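Local atomic coordinates of ubiquitin domain-containing protein DSK2,putative (Plasmodium falciparum, PDB entry 6JL3), a protein that probably acts as a ubiquitin shuttle factor, its ubiquitin-like domain being recognised by receptors of the proteasome that handle ubiquitinated proteins. Residues 5-11 against 67-73; 30-34 against 44-48. The contacts are given in a common frame with arbitrary orientation. Numbering follows the deposited sequence.

Contact 1 of 2, residues 5-11 against 67-73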
ATOM      1  N   ILE A   5      -6.452   4.100   9.985  1.00 12.23           N
ATOM      2  CA  ILE A   5      -5.240   4.901   9.952  1.00 11.68           C
ATOM      3  C   ILE A   5      -5.062   5.399   8.520  1.00 11.74           C
ATOM      4  O   ILE A   5      -5.551   4.796   7.565  1.00 12.96           O
ATOM      5  CB  ILE A   5      -3.998   4.098  10.414  1.00 11.68           C
ATOM      6  CG1 ILE A   5      -3.700   2.942   9.452  1.00 11.31           C
ATOM      7  CG2 ILE A   5      -4.186   3.589  11.845  1.00 13.41           C
ATOM      8  CD1 ILE A   5      -2.293   2.355   9.614  1.00 12.96           C
ATOM      9  N   ASN A   6      -4.334   6.499   8.375  1.00 11.35           N
ATOM     10  CA  ASN A   6      -4.019   7.016   7.052  1.00 11.06           C
ATOM     11  C   ASN A   6      -2.674   6.480   6.583  1.00 11.41           C
ATOM     12  O   ASN A   6      -1.700   6.451   7.341  1.00 13.98           O
ATOM     13  CB  ASN A   6      -3.965   8.546   7.065  1.00 13.92           C
ATOM     14  CG  ASN A   6      -5.329   9.173   7.222  1.00 20.66           C
ATOM     15  OD1 ASN A   6      -6.280   8.805   6.530  1.00 22.13           O
ATOM     16  ND2 ASN A   6      -5.436  10.121   8.142  0.66 23.37           N
ATOM     17  N   VAL A   7      -2.631   6.046   5.328  1.00  9.95           N
ATOM     18  CA  VAL A   7      -1.396   5.666   4.661  1.00 10.80           C
ATOM     19  C   VAL A   7      -1.342   6.405   3.332  1.00 10.18           C
ATOM     20  O   VAL A   7      -2.319   6.410   2.571  1.00 11.22           O
ATOM     21  CB  VAL A   7      -1.298   4.145   4.442  1.00 12.38           C
ATOM     22  CG1 VAL A   7      -0.033   3.788   3.672  1.00 13.78           C
ATOM     23  CG2 VAL A   7      -1.349   3.422   5.784  1.00 14.73           C
ATOM     24  N   SER A   8      -0.214   7.051   3.067  1.00 10.09           N
ATOM     25  CA  SER A   8       0.002   7.782   1.833  1.00 10.38           C
ATOM     26  C   SER A   8       0.860   6.952   0.891  1.00 10.53           C
ATOM     27  O   SER A   8       1.716   6.178   1.321  1.00 12.17           O
ATOM     28  CB  SER A   8       0.698   9.110   2.117  1.00 13.20           C
ATOM     29  OG  SER A   8      -0.137   9.956   2.881  1.00 15.12           O
ATOM     30  N   PHE A   9       0.623   7.130  -0.403  1.00  9.84           N
ATOM     31  CA  PHE A   9       1.371   6.444  -1.440  1.00 10.08           C
ATOM     32  C   PHE A   9       2.014   7.444  -2.383  1.00 10.88           C
ATOM     33  O   PHE A   9       1.369   8.402  -2.830  1.00 13.51           O
ATOM     34  CB  PHE A   9       0.466   5.522  -2.241  1.00 10.81           C
ATOM     35  CG  PHE A   9       0.097   4.305  -1.494  1.00 11.43           C
ATOM     36  CD1 PHE A   9      -0.990   4.317  -0.646  1.00 13.43           C
ATOM     37  CD2 PHE A   9       0.869   3.161  -1.589  1.00 14.16           C
ATOM     38  CE1 PHE A   9      -1.317   3.205   0.072  1.00 16.57           C
ATOM     39  CE2 PHE A   9       0.541   2.041  -0.877  1.00 14.61           C
ATOM     40  CZ  PHE A   9      -0.551   2.065  -0.042  1.00 14.78           C
ATOM     41  N   LYS A  10       3.286   7.208  -2.678  1.00 10.32           N
ATOM     42  CA  LYS A  10       3.996   7.855  -3.768  1.00 11.00           C
ATOM     43  C   LYS A  10       4.119   6.826  -4.879  1.00 10.40           C
ATOM     44  O   LYS A  10       4.700   5.749  -4.673  1.00 11.99           O
ATOM     45  CB  LYS A  10       5.363   8.332  -3.302  1.00 12.48           C
ATOM     46  CG  LYS A  10       5.259   9.493  -2.335  1.00 15.20           C
ATOM     47  CD  LYS A  10       6.617   9.952  -1.861  1.00 20.55           C
ATOM     48  CE  LYS A  10       6.538  11.288  -1.134  1.00 24.88           C
ATOM     49  NZ  LYS A  10       7.904  11.807  -0.826  1.00 29.97           N
ATOM     50  N   VAL A  11       3.541   7.144  -6.035  1.00 10.21           N
ATOM     51  CA  VAL A  11       3.430   6.226  -7.157  1.00 10.67           C
ATOM     52  C   VAL A  11       4.279   6.743  -8.307  1.00 11.05           C
ATOM     53  O   VAL A  11       4.329   7.955  -8.559  1.00 11.50           O
ATOM     54  CB  VAL A  11       1.957   6.109  -7.604  1.00 11.38           C
ATOM     55  CG1 VAL A  11       1.795   5.013  -8.641  1.00 12.94           C
ATOM     56  CG2 VAL A  11       1.043   5.889  -6.407  1.00 13.24           C
ATOM     57  N   ASP A  67      -0.141   5.151  11.463  1.00  9.76           N
ATOM     58  CA  ASP A  67      -0.904   6.286  10.953  1.00 10.25           C
ATOM     59  C   ASP A  67       0.022   7.386  10.462  1.00  9.66           C
ATOM     60  O   ASP A  67       0.862   7.892  11.215  1.00 12.03           O
ATOM     61  CB  ASP A  67      -1.780   6.795  12.101  1.00 10.67           C
ATOM     62  CG  ASP A  67      -2.877   7.740  11.664  1.00 10.43           C
ATOM     63  OD1 ASP A  67      -3.061   7.967  10.460  1.00 11.04           O
ATOM     64  OD2 ASP A  67      -3.558   8.265  12.560  1.00 12.60           O
ATOM     65  N   GLY A  68      -0.126   7.738   9.188  1.00 10.12           N
ATOM     66  CA  GLY A  68       0.679   8.768   8.563  1.00 10.64           C
ATOM     67  C   GLY A  68       1.844   8.254   7.747  1.00 10.64           C
ATOM     68  O   GLY A  68       2.491   9.052   7.062  1.00 12.11           O
ATOM     69  N   ASN A  69       2.132   6.955   7.797  1.00  9.62           N
ATOM     70  CA  ASN A  69       3.245   6.413   7.032  1.00 10.16           C
ATOM     71  C   ASN A  69       3.027   6.619   5.534  1.00 10.21           C
ATOM     72  O   ASN A  69       1.894   6.667   5.045  1.00 11.47           O
ATOM     73  CB  ASN A  69       3.409   4.902   7.284  1.00 10.50           C
ATOM     74  CG  ASN A  69       4.088   4.542   8.617  1.00 11.23           C
ATOM     75  OD1 ASN A  69       4.067   3.373   9.012  1.00 12.00           O
ATOM     76  ND2 ASN A  69       4.686   5.515   9.296  1.00 12.62           N
ATOM     77  N   THR A  70       4.137   6.697   4.808  1.00 10.36           N
ATOM     78  CA  THR A  70       4.146   6.736   3.356  1.00 11.15           C
ATOM     79  C   THR A  70       4.796   5.463   2.829  1.00 11.00           C
ATOM     80  O   THR A  70       5.808   5.002   3.358  1.00 14.55           O
ATOM     81  CB  THR A  70       4.905   7.970   2.839  1.00 14.04           C
ATOM     82  OG1 THR A  70       4.248   9.157   3.305  0.70 11.48           O
ATOM     83  CG2 THR A  70       4.961   7.988   1.318  1.00 16.28           C
ATOM     84  N   MET A  71       4.185   4.883   1.808  1.00  9.33           N
ATOM     85  CA  MET A  71       4.727   3.754   1.077  1.00  9.47           C
ATOM     86  C   MET A  71       4.919   4.171  -0.374  1.00  9.44           C
ATOM     87  O   MET A  71       4.346   5.159  -0.840  1.00 10.57           O
ATOM     88  CB  MET A  71       3.766   2.566   1.129  1.00 10.77           C
ATOM     89  CG  MET A  71       3.390   2.149   2.537  1.00 11.04           C
ATOM     90  SD  MET A  71       2.495   0.589   2.560  1.00 12.36           S
ATOM     91  CE  MET A  71       2.212   0.367   4.311  1.00 12.78           C
ATOM     92  N   HIS A  72       5.734   3.412  -1.093  1.00  8.79           N
ATOM     93  CA  HIS A  72       5.876   3.606  -2.523  1.00  9.08           C
ATOM     94  C   HIS A  72       5.166   2.488  -3.262  1.00  9.20           C
ATOM     95  O   HIS A  72       5.159   1.336  -2.822  1.00 10.74           O
ATOM     96  CB  HIS A  72       7.338   3.660  -2.949  1.00 11.30           C
ATOM     97  CG  HIS A  72       8.024   4.916  -2.546  1.00 12.91           C
ATOM     98  ND1 HIS A  72       8.428   5.158  -1.252  1.00 14.89           N
ATOM     99  CD2 HIS A  72       8.368   6.014  -3.259  1.00 15.90           C
ATOM    100  CE1 HIS A  72       9.004   6.344  -1.186  1.00 19.18           C
ATOM    101  NE2 HIS A  72       8.980   6.886  -2.392  1.00 19.81           N
ATOM    102  N   LEU A  73       4.569   2.838  -4.382  1.00  9.19           N
ATOM    103  CA  LEU A  73       3.924   1.885  -5.274  1.00  9.32           C
ATOM    104  C   LEU A  73       4.610   1.973  -6.629  1.00  9.47           C
ATOM    105  O   LEU A  73       4.654   3.048  -7.244  1.00 10.70           O
ATOM    106  CB  LEU A  73       2.436   2.207  -5.389  1.00 10.94           C
ATOM    107  CG  LEU A  73       1.623   1.280  -6.276  1.00 11.67           C
ATOM    108  CD1 LEU A  73       1.622  -0.131  -5.739  1.00 16.06           C
ATOM    109  CD2 LEU A  73       0.210   1.828  -6.383  1.00 14.32           C
TER

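Contact 2 of 2, residues 30-34 against 44-48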
ATOM      1  N   LEU A  30      -4.651  -4.241   0.449  1.00 10.14           N
ATOM      2  CA  LEU A  30      -4.131  -2.903   0.184  1.00 10.11           C
ATOM      3  C   LEU A  30      -3.881  -2.685  -1.302  1.00  9.52           C
ATOM      4  O   LEU A  30      -4.156  -1.599  -1.817  1.00 10.22           O
ATOM      5  CB  LEU A  30      -2.869  -2.689   1.017  1.00 10.52           C
ATOM      6  CG  LEU A  30      -2.246  -1.300   0.952  1.00 11.05           C
ATOM      7  CD1 LEU A  30      -3.247  -0.244   1.400  1.00 12.68           C
ATOM      8  CD2 LEU A  30      -0.980  -1.234   1.791  1.00 12.45           C
ATOM      9  N   LYS A  31      -3.380  -3.698  -2.016  1.00  9.77           N
ATOM     10  CA  LYS A  31      -3.231  -3.581  -3.463  1.00 10.40           C
ATOM     11  C   LYS A  31      -4.582  -3.375  -4.141  1.00 10.31           C
ATOM     12  O   LYS A  31      -4.694  -2.603  -5.102  1.00 10.30           O
ATOM     13  CB  LYS A  31      -2.543  -4.817  -4.035  1.00 10.57           C
ATOM     14  CG  LYS A  31      -1.071  -4.939  -3.683  1.00 10.95           C
ATOM     15  CD  LYS A  31      -0.447  -6.180  -4.306  1.00 11.79           C
ATOM     16  CE  LYS A  31       1.054  -6.191  -4.090  1.00 13.33           C
ATOM     17  NZ  LYS A  31       1.667  -7.465  -4.545  1.00 15.57           N
ATOM     18  N   LYS A  32      -5.619  -4.073  -3.679  1.00 10.27           N
ATOM     19  CA  LYS A  32      -6.950  -3.878  -4.247  1.00 10.76           C
ATOM     20  C   LYS A  32      -7.418  -2.441  -4.052  1.00 11.28           C
ATOM     21  O   LYS A  32      -8.018  -1.847  -4.959  1.00 11.76           O
ATOM     22  CB  LYS A  32      -7.939  -4.884  -3.656  1.00 11.60           C
ATOM     23  CG  LYS A  32      -7.674  -6.306  -4.128  1.00 13.78           C
ATOM     24  CD  LYS A  32      -8.457  -7.332  -3.339  1.00 16.73           C
ATOM     25  CE  LYS A  32      -8.214  -8.720  -3.908  1.00 18.55           C
ATOM     26  NZ  LYS A  32      -8.930  -9.772  -3.135  0.53 18.81           N
ATOM     27  N   ILE A  33      -7.137  -1.855  -2.884  1.00 10.19           N
ATOM     28  CA  ILE A  33      -7.428  -0.444  -2.660  1.00 10.86           C
ATOM     29  C   ILE A  33      -6.631   0.421  -3.634  1.00 10.57           C
ATOM     30  O   ILE A  33      -7.169   1.342  -4.262  1.00 10.91           O
ATOM     31  CB  ILE A  33      -7.138  -0.067  -1.195  1.00 11.18           C
ATOM     32  CG1 ILE A  33      -8.140  -0.739  -0.251  1.00 11.90           C
ATOM     33  CG2 ILE A  33      -7.167   1.449  -1.022  1.00 11.90           C
ATOM     34  CD1 ILE A  33      -7.769  -0.630   1.223  1.00 13.55           C
ATOM     35  N   CYS A  34      -5.337   0.142  -3.783  1.00 10.21           N
ATOM     36  CA  CYS A  34      -4.502   0.940  -4.673  1.00 10.33           C
ATOM     37  C   CYS A  34      -5.027   0.900  -6.103  1.00 10.66           C
ATOM     38  O   CYS A  34      -5.008   1.919  -6.810  1.00 10.78           O
ATOM     39  CB  CYS A  34      -3.054   0.456  -4.631  1.00 10.69           C
ATOM     40  SG  CYS A  34      -2.161   0.894  -3.140  1.00 12.16           S
ATOM     41  N   ALA A  44       0.400  -6.308 -11.131  1.00 14.32           N
ATOM     42  CA  ALA A  44       1.595  -5.566 -11.521  1.00 14.86           C
ATOM     43  C   ALA A  44       2.148  -4.694 -10.403  1.00 13.34           C
ATOM     44  O   ALA A  44       3.227  -4.114 -10.562  1.00 17.09           O
ATOM     45  CB  ALA A  44       1.301  -4.670 -12.726  1.00 17.53           C
ATOM     46  N   GLN A  45       1.432  -4.572  -9.289  1.00 11.36           N
ATOM     47  CA  GLN A  45       1.847  -3.679  -8.226  1.00 10.45           C
ATOM     48  C   GLN A  45       2.911  -4.301  -7.343  1.00 10.85           C
ATOM     49  O   GLN A  45       2.829  -5.479  -6.969  1.00 12.04           O
ATOM     50  CB  GLN A  45       0.668  -3.365  -7.320  1.00 10.34           C
ATOM     51  CG  GLN A  45      -0.397  -2.515  -7.918  1.00 10.57           C
ATOM     52  CD  GLN A  45      -1.524  -2.256  -6.948  1.00 10.92           C
ATOM     53  OE1 GLN A  45      -1.339  -2.286  -5.728  1.00 11.42           O
ATOM     54  NE2 GLN A  45      -2.713  -2.013  -7.480  1.00 12.46           N
ATOM     55  N   ARG A  46       3.875  -3.477  -6.944  1.00  9.83           N
ATOM     56  CA  ARG A  46       4.807  -3.826  -5.875  1.00 10.07           C
ATOM     57  C   ARG A  46       4.751  -2.696  -4.855  1.00 10.09           C
ATOM     58  O   ARG A  46       4.996  -1.529  -5.203  1.00 10.51           O
ATOM     59  CB  ARG A  46       6.227  -4.005  -6.425  1.00 11.20           C
ATOM     60  CG  ARG A  46       6.339  -5.056  -7.529  1.00 13.23           C
ATOM     61  CD  ARG A  46       6.039  -6.467  -7.024  1.00 15.48           C
ATOM     62  NE  ARG A  46       6.172  -7.468  -8.083  1.00 16.14           N
ATOM     63  CZ  ARG A  46       5.172  -7.903  -8.839  1.00 19.25           C
ATOM     64  NH1 ARG A  46       3.944  -7.438  -8.666  1.00 19.75           N
ATOM     65  NH2 ARG A  46       5.399  -8.816  -9.774  1.00 22.50           N
ATOM     66  N   ILE A  47       4.370  -3.026  -3.619  1.00  9.14           N
ATOM     67  CA  ILE A  47       4.319  -2.053  -2.534  1.00  9.05           C
ATOM     68  C   ILE A  47       5.626  -2.129  -1.758  1.00  9.23           C
ATOM     69  O   ILE A  47       6.008  -3.203  -1.258  1.00  9.66           O
ATOM     70  CB  ILE A  47       3.097  -2.269  -1.630  1.00  9.51           C
ATOM     71  CG1 ILE A  47       1.806  -2.096  -2.436  1.00 11.89           C
ATOM     72  CG2 ILE A  47       3.160  -1.303  -0.450  1.00 10.66           C
ATOM     73  CD1 ILE A  47       0.529  -2.324  -1.645  1.00 12.68           C
ATOM     74  N   ILE A  48       6.316  -0.990  -1.667  1.00  8.91           N
ATOM     75  CA  ILE A  48       7.637  -0.889  -1.059  1.00  9.08           C
ATOM     76  C   ILE A  48       7.498  -0.113   0.243  1.00  8.82           C
ATOM     77  O   ILE A  48       6.991   1.013   0.250  1.00  9.29           O
ATOM     78  CB  ILE A  48       8.639  -0.177  -1.991  1.00 10.84           C
ATOM     79  CG1 ILE A  48       8.553  -0.722  -3.425  1.00 12.77           C
ATOM     80  CG2 ILE A  48      10.041  -0.225  -1.369  1.00 12.23           C
ATOM     81  CD1 ILE A  48       8.808  -2.178  -3.587  1.00 14.64           C
TER
HETATM   82  O   HOH W   1       4.172  -5.868  -3.000  1.00 14.44           O

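Contact 1 of 2, residues 5-11 against 67-73
M71 lies alongside the ring of F9, with its CB 3.8 Å from F9 CE2 and its SD 5.0 Å from the ring centroid, 50° off the ring normal, an oblique Met-aromatic contact. Its CG also reaches V7 CG1 at 4.0 Å, and further along the same face L73 CB sits 4.2 Å from F9 CD2 and 4.1 Å from V11 CG2. This apolar face turns inward, where L30 and C34 of helix 27-35 meet F9. The other face carries S8, T70, K10 and H72: S8 CB approaches T70 OG1 at 3.7 Å, K10 CB approaches H72 CD2 at 3.8 Å, and the hydroxyl of S8 is hydrogen-bonded to that of T18 on strand 15-21.

Between the two faces, the backbone bonds establish a parallel pairing. S8 N donates to N69 O (2.9 Å), M71 N to S8 O (2.8 Å), K10 N to M71 O (2.9 Å) and L73 N to K10 O (2.9 Å), so S8 and K10 each bond to the residues before and after their partners T70 and H72. The axes of segments 5-11 and 70-73 approach to 4.6 Å and cross at -33°.

Before this pairing, D67 OD1 accepts from N6 N at 2.9 Å, a side chain standing in for a backbone acceptor, and G68 N donates to N6 O at 2.7 Å. At the backbone angles of G68 (phi 99°, psi -8°) a CB would be jammed against the carbonyl O of D67, which favours glycine. Joining the first and last strands in parallel, at the middle of a mixed sheet ordered 2-1-5-3-4, is characteristic of the ubiquitin beta-grasp fold.

Contact 2 of 2, residues 30-34 against 44-48
A helix packed across one face of the mixed sheet is a hallmark of the beta-grasp fold of the ubiquitin family, and here helix 27-35 meets strand 45-49 at the level of residues 30-34 and 44-48. The short axes approach to 9.7 Å at 114°, so side chains rather than backbones bridge the gap.

Q45 comes first, its CB directed toward the helix. Its NE2 donates to K31 O (3.2 Å, N-H...O angle 145°) and also bonds to the carbonyl of I40, tying the helix to the loop that follows it. Q45 OE1 rests 3.3 Å from K31 CB and 3.4 Å from C34 CB, so the amide packs against the helix surface as well.

R46 points its CB away and turns its NH1 back to Q45 O (2.8 Å), an oxygen that K31 NZ also approaches in a weak bond of 3.3 Å. The stronger partner of that ammonium is D56, through a salt bridge.

I47 again faces the helix. Its CD1 lies 3.7 Å from K31 CG and 3.9 Å from L30 CD2, with C34 SG farther off at 4.5 Å, so the aliphatic stem of the lysine joins the apolar packing. One water accepts from I47 N at 2.9 Å and, weakly, from K31 NZ at 3.3 Å.

In the fold
Contact 1 is a strand pairing within the sheet and contact 2 a helix-to-sheet packing, a difference visible in 701 against 291 Å² of buried surface. Backbone bonds dominate the first; in the second, side chains reach backbone carbonyls or a water, beside apolar packing on I47. All five touching residues of contact 2 are buried, whereas contact 1 is partly buried, with an exposed polar face. Their centres lie 11 Å apart and they meet directly: M71 SD packs on I47 CG2 at 3.6 Å, F9 CZ on C34 SG at 3.7 Å, and a probable hydrogen bond joins H72 O and I48 N at 2.8 Å across neighbouring strands 70-75 and 45-49. Both therefore contribute to one core between helix and sheet.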